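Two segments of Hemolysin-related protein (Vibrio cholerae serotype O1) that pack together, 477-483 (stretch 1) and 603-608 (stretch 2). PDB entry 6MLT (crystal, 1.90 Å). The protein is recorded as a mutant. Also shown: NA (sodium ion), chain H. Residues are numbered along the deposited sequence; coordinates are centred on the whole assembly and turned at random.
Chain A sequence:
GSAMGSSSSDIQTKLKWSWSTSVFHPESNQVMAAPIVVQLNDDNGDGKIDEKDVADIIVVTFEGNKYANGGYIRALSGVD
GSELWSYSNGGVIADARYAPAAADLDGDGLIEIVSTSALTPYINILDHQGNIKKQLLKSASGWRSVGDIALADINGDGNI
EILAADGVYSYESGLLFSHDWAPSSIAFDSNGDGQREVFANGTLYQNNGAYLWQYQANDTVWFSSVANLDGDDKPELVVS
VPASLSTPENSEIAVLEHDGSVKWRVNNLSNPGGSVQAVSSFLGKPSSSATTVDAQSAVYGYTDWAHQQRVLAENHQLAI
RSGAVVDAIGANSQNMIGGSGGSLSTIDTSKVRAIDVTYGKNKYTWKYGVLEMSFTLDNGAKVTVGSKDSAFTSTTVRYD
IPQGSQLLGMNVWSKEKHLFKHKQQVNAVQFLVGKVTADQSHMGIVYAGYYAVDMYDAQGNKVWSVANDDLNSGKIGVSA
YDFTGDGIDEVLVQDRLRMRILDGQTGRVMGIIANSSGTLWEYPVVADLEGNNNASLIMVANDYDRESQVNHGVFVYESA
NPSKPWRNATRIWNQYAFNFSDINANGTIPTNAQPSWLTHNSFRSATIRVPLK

Stretch 1 (477-483) GVSAYDF
Stretch 2, residues 603-608: FRSATI

What ties the two backbones together? Ala480 is the centre: its O accepts a nearly straight hydrogen bond from Ala606 N (2.9 Å, 169° at the hydrogen), while its N gives a weak, bent one to Arg604 O (3.0 Å, 134°). Both reach residues flanking Ser605, so Ala480 and Ser605 form a single beta bridge, CA to CA 4.3 Å. Ser605 CA also lies 3.4 Å from Ala480 O in a CA-H...O contact.

How do the chains run? The touching parts point the same way, 11° apart, with Ser479 beside Arg604 and Tyr481 beside Ala606 (CA to CA 5.4 and 5.2 Å). Residues 479-481 are extended strand (phi/psi -144/-179, -136/148, -168/146). Stretch 2 has no regular structure: Arg604 takes a left-handed 59/37, Ser605 is extended at -111/139, and Ala606 turns at -86/-5.

What carries the contact past the bridge? Thr607, its CB directed toward stretch 1 and chi1 m (-57°), offers OG1 to Asp482 N at 2.9 Å, so a side chain takes over from backbone pairing. Thr607 N in turn donates to Ser605 OG (3.1 Å), which the t rotamer of Ser605 makes available. Asp482, also t, binds the sodium ion through OD1 at 2.3 Å; five further ligand atoms come from elsewhere in the structure.

Which side chains fill the remaining space? The contact buries 307 Å², both sides summed. Small Ala480 and Ser605 bring their CB atoms to 3.9 Å. The Tyr481 ring (chi1 171°, chi2 63°) lies obliquely to its neighbours, CD1 4.0 Å from Ala606 CB and 3.6 Å from Thr607 OG1. Arg604 (m, t, m, chi4 -98°) sets CD 4.3 Å from Val478 O, which is buried without a polar partner; its guanidinium bonds elsewhere in the structure.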

# COMPACT_ATOMS: atom_id res chain seq x y z
N GLY A 477 -12.68 -12.34 -3.07
CA GLY A 477 -11.84 -11.23 -2.70
C GLY A 477 -12.51 -10.26 -1.73
O GLY A 477 -13.70 -10.35 -1.43
N VAL A 478 -11.69 -9.34 -1.24
CA VAL A 478 -12.10 -8.24 -0.39
C VAL A 478 -11.33 -7.00 -0.84
O VAL A 478 -10.30 -7.10 -1.52
CB VAL A 478 -11.83 -8.51 1.10
CG1 VAL A 478 -12.66 -9.70 1.58
CG2 VAL A 478 -10.35 -8.77 1.33
N SER A 479 -11.84 -5.83 -0.46
CA SER A 479 -11.12 -4.58 -0.65
C SER A 479 -11.42 -3.69 0.55
O SER A 479 -12.15 -4.07 1.46
CB SER A 479 -11.49 -3.90 -1.97
OG SER A 479 -12.82 -3.44 -1.93
N ALA A 480 -10.84 -2.49 0.54
CA ALA A 480 -10.92 -1.59 1.68
C ALA A 480 -11.23 -0.18 1.20
O ALA A 480 -10.81 0.23 0.12
CB ALA A 480 -9.62 -1.59 2.48
N TYR A 481 -11.95 0.56 2.04
CA TYR A 481 -12.26 1.96 1.79
C TYR A 481 -12.84 2.57 3.06
O TYR A 481 -13.55 1.90 3.81
CB TYR A 481 -13.23 2.14 0.62
CG TYR A 481 -13.72 3.57 0.47
CD1 TYR A 481 -12.83 4.60 0.19
CD2 TYR A 481 -15.06 3.89 0.65
CE1 TYR A 481 -13.25 5.91 0.08
CE2 TYR A 481 -15.50 5.21 0.54
CZ TYR A 481 -14.59 6.21 0.26
OH TYR A 481 -15.02 7.52 0.15
N ASP A 482 -12.53 3.85 3.28
CA ASP A 482 -13.04 4.61 4.43
C ASP A 482 -14.32 5.31 4.02
O ASP A 482 -14.31 6.47 3.58
CB ASP A 482 -11.99 5.60 4.93
CG ASP A 482 -12.47 6.44 6.09
OD1 ASP A 482 -13.51 6.10 6.69
OD2 ASP A 482 -11.82 7.45 6.40
N PHE A 483 -15.45 4.61 4.15
CA PHE A 483 -16.75 5.20 3.87
C PHE A 483 -17.10 6.30 4.87
O PHE A 483 -17.69 7.32 4.50
CB PHE A 483 -17.85 4.13 3.92
CG PHE A 483 -17.86 3.20 2.75
CD1 PHE A 483 -18.49 3.56 1.58
CD2 PHE A 483 -17.28 1.95 2.84
CE1 PHE A 483 -18.53 2.69 0.50
CE2 PHE A 483 -17.31 1.08 1.78
CZ PHE A 483 -17.93 1.45 0.60
N PHE A 603 -2.82 -1.90 0.72
CA PHE A 603 -2.88 -2.75 -0.46
C PHE A 603 -4.33 -3.15 -0.68
O PHE A 603 -4.98 -3.66 0.23
CB PHE A 603 -1.97 -3.98 -0.29
CG PHE A 603 -1.38 -4.47 -1.58
CD1 PHE A 603 -2.13 -5.25 -2.44
CD2 PHE A 603 -0.07 -4.16 -1.92
CE1 PHE A 603 -1.59 -5.70 -3.63
CE2 PHE A 603 0.47 -4.61 -3.11
CZ PHE A 603 -0.29 -5.38 -3.97
N ARG A 604 -4.82 -2.88 -1.89
CA ARG A 604 -6.22 -3.04 -2.26
C ARG A 604 -7.14 -2.20 -1.38
O ARG A 604 -8.26 -2.59 -1.05
CB ARG A 604 -6.62 -4.53 -2.26
CG ARG A 604 -6.30 -5.21 -3.61
CD ARG A 604 -6.53 -6.72 -3.58
NE ARG A 604 -5.48 -7.42 -2.84
CZ ARG A 604 -4.43 -8.02 -3.40
NH1 ARG A 604 -4.27 -8.03 -4.71
NH2 ARG A 604 -3.55 -8.62 -2.62
N SER A 605 -6.68 -1.00 -1.04
CA SER A 605 -7.51 0.04 -0.45
C SER A 605 -7.71 1.19 -1.44
O SER A 605 -6.76 1.61 -2.11
CB SER A 605 -6.90 0.60 0.84
OG SER A 605 -7.64 1.73 1.27
N ALA A 606 -8.93 1.70 -1.50
CA ALA A 606 -9.26 2.86 -2.32
C ALA A 606 -9.00 4.19 -1.62
O ALA A 606 -9.16 5.24 -2.25
CB ALA A 606 -10.73 2.80 -2.76
N THR A 607 -8.63 4.18 -0.35
CA THR A 607 -8.57 5.41 0.43
C THR A 607 -7.28 6.16 0.15
O THR A 607 -6.19 5.63 0.35
CB THR A 607 -8.68 5.10 1.92
OG1 THR A 607 -9.88 4.38 2.18
CG2 THR A 607 -8.67 6.41 2.75
N ILE A 608 -7.40 7.41 -0.29
CA ILE A 608 -6.23 8.26 -0.49
C ILE A 608 -5.70 8.67 0.87
O ILE A 608 -6.44 9.22 1.69
CB ILE A 608 -6.56 9.48 -1.35
CG1 ILE A 608 -6.97 9.05 -2.76
CG2 ILE A 608 -5.37 10.45 -1.40
CD1 ILE A 608 -7.47 10.19 -3.64
NA NA H . -14.04 4.62 8.31